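Local atomic coordinates of hypothetical protein (Shewanella oneidensis, PDB entry 2OTM), a protein that is of unknown function but belongs to the YjgF-like family and is a putative endoribonuclease of the L-PSP type. Residues Q42-Q47 with L142-L147. Residues are numbered along the deposited sequence; the frame is centred on the assembly and turned at random.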
loop_
_atom_site.group_PDB
_atom_site.type_symbol
_atom_site.label_atom_id
_atom_site.label_comp_id
_atom_site.label_asym_id
_atom_site.label_seq_id
_atom_site.Cartn_x
_atom_site.Cartn_y
_atom_site.Cartn_z
ATOM N N GLN B 42 13.030 1.863 0.165
ATOM C CA GLN B 42 14.280 2.586 -0.015
ATOM C C GLN B 42 14.438 3.627 1.086
ATOM O O GLN B 42 13.500 4.308 1.417
ATOM C CB GLN B 42 14.294 3.295 -1.365
ATOM C CG GLN B 42 14.063 2.366 -2.517
ATOM C CD GLN B 42 15.259 1.493 -2.814
ATOM O OE1 GLN B 42 16.393 1.947 -2.789
ATOM N NE2 GLN B 42 15.000 0.219 -3.108
ATOM N N PHE B 43 15.633 3.673 1.665
ATOM C CA PHE B 43 15.921 4.445 2.870
ATOM C C PHE B 43 16.793 5.651 2.548
ATOM O O PHE B 43 17.514 5.666 1.523
ATOM C CB PHE B 43 16.728 3.568 3.818
ATOM C CG PHE B 43 15.976 2.389 4.350
ATOM C CD1 PHE B 43 15.949 1.180 3.646
ATOM C CD2 PHE B 43 15.314 2.465 5.563
ATOM C CE1 PHE B 43 15.248 0.087 4.145
ATOM C CE2 PHE B 43 14.608 1.376 6.058
ATOM C CZ PHE B 43 14.572 0.187 5.348
ATOM N N PRO B 44 16.815 6.636 3.447
ATOM C CA PRO B 44 17.672 7.791 3.274
ATOM C C PRO B 44 19.125 7.558 3.730
ATOM O O PRO B 44 19.560 8.015 4.801
ATOM C CB PRO B 44 16.967 8.877 4.097
ATOM C CG PRO B 44 16.332 8.161 5.184
ATOM C CD PRO B 44 15.983 6.757 4.660
ATOM N N TYR B 45 19.841 6.826 2.893
ATOM C CA TYR B 45 21.228 6.496 3.080
ATOM C C TYR B 45 22.109 7.470 2.361
ATOM O O TYR B 45 21.836 7.848 1.232
ATOM C CB TYR B 45 21.560 5.142 2.456
ATOM C CG TYR B 45 21.142 3.942 3.260
ATOM C CD1 TYR B 45 21.736 3.667 4.481
ATOM C CD2 TYR B 45 20.217 3.030 2.760
ATOM C CE1 TYR B 45 21.377 2.562 5.221
ATOM C CE2 TYR B 45 19.848 1.912 3.504
ATOM C CZ TYR B 45 20.438 1.694 4.735
ATOM O OH TYR B 45 20.112 0.589 5.460
ATOM N N LEU B 46 23.211 7.832 3.003
ATOM C CA LEU B 46 24.228 8.620 2.361
ATOM C C LEU B 46 25.565 8.020 2.785
ATOM O O LEU B 46 25.824 7.882 3.975
ATOM C CB LEU B 46 24.112 10.062 2.825
ATOM C CG LEU B 46 25.203 11.039 2.358
ATOM C CD1 LEU B 46 25.082 11.347 0.867
ATOM C CD2 LEU B 46 25.149 12.317 3.206
ATOM N N GLN B 47 26.374 7.630 1.812
ATOM C CA GLN B 47 27.651 6.978 2.086
ATOM C C GLN B 47 27.486 5.794 3.039
ATOM O O GLN B 47 28.255 5.634 3.980
ATOM C CB GLN B 47 28.614 7.996 2.698
ATOM C CG GLN B 47 28.911 9.188 1.808
ATOM C CD GLN B 47 29.748 8.807 0.604
ATOM O OE1 GLN B 47 30.408 7.754 0.592
ATOM N NE2 GLN B 47 29.728 9.655 -0.421
ATOM N N LEU B 142 14.948 -0.186 10.995
ATOM C CA LEU B 142 16.165 0.551 11.314
ATOM C C LEU B 142 15.876 1.886 12.022
ATOM O O LEU B 142 16.750 2.738 12.084
ATOM C CB LEU B 142 17.011 0.797 10.037
ATOM C CG LEU B 142 17.419 -0.424 9.166
ATOM C CD1 LEU B 142 18.212 -0.011 7.932
ATOM C CD2 LEU B 142 18.238 -1.388 9.972
ATOM N N ASN B 143 14.660 2.064 12.545
ATOM C CA ASN B 143 14.242 3.343 13.088
ATOM C C ASN B 143 14.381 4.488 12.103
ATOM O O ASN B 143 14.544 5.663 12.511
ATOM C CB ASN B 143 14.997 3.649 14.377
ATOM C CG ASN B 143 14.406 4.811 15.152
ATOM O OD1 ASN B 143 13.181 5.048 15.149
ATOM N ND2 ASN B 143 15.281 5.556 15.835
ATOM N N SER B 144 14.280 4.169 10.812
ATOM C CA SER B 144 14.328 5.178 9.779
ATOM C C SER B 144 13.199 6.189 9.927
ATOM O O SER B 144 12.084 5.860 10.304
ATOM C CB SER B 144 14.246 4.532 8.399
ATOM O OG SER B 144 14.480 5.473 7.347
ATOM N N LEU B 145 13.471 7.446 9.607
ATOM C CA LEU B 145 12.407 8.441 9.571
ATOM C C LEU B 145 11.417 8.154 8.445
ATOM O O LEU B 145 10.226 8.432 8.576
ATOM C CB LEU B 145 12.995 9.822 9.400
ATOM C CG LEU B 145 12.029 10.970 9.182
ATOM C CD1 LEU B 145 11.151 11.156 10.427
ATOM C CD2 LEU B 145 12.896 12.162 8.908
ATOM N N CYS B 146 11.905 7.585 7.345
ATOM C CA CYS B 146 11.051 7.372 6.207
ATOM C C CYS B 146 11.459 6.197 5.350
ATOM O O CYS B 146 12.584 5.684 5.438
ATOM C CB CYS B 146 11.002 8.633 5.340
ATOM S SG CYS B 146 12.566 9.074 4.507
ATOM N N LEU B 147 10.517 5.790 4.523
ATOM C CA LEU B 147 10.738 4.749 3.535
ATOM C C LEU B 147 10.004 5.147 2.261
ATOM O O LEU B 147 8.832 5.585 2.315
ATOM C CB LEU B 147 10.189 3.453 4.130
ATOM C CG LEU B 147 10.592 2.034 3.819
ATOM C CD1 LEU B 147 12.085 1.792 3.887
ATOM C CD2 LEU B 147 9.836 1.154 4.838
#
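F43 holds its ring between two leucine methyls, CD1 of L147 over one face and CD1 of L142 over the other, an example of an aromatic side chain joining one segment to the loop and first residues of strand 146-153. The two methyls sit at different heights over the ring, both offset toward the rim. L147 CD1 makes a CH-pi contact 3.4 Å from the F43 ring centroid, 16° off the ring normal, whereas L142 CD1 comes no nearer than 4.3 Å, to F43 CE2. At the edge of the ring S144 supplies CB, in plane, and OG, 3.6 Å from F43 CD2. L142 CD1 also lies 3.2 Å from Y45 OH, where the two side chains cross at about a right angle. The backbones add a CA-H...O contact, L147 CA to Q42 O at 3.5 Å.

P44 faces the second segment, its CD 3.3 Å from S144 OG and its CG packed on C146 SG. The serine hydroxyl is itself pinned: OG, anti to the backbone N (chi1 -172°), donates to C146 O at 2.7 Å, tying the loop to the strand that follows. An alanine in place of F43 would probably open a gap between the two leucines and leave L147 CD1 without its aromatic partner.

Further out, L50 touches the side chains of F43, P44, Y45 and L142, and L24 that of F43, while Q42 pairs with V148 through a backbone hydrogen bond. P44 centres an inverse gamma turn leading into strand 45-46. An acetate, probably from the crystallisation liquor, lies about 4 Å from the F43 side chain and may mark a pocket. The whole joins the chain beyond strand 36-39 to its antiparallel neighbour, strand 146-153, in the mixed, helix-backed sheet of the YjgF/chorismate mutase-like fold.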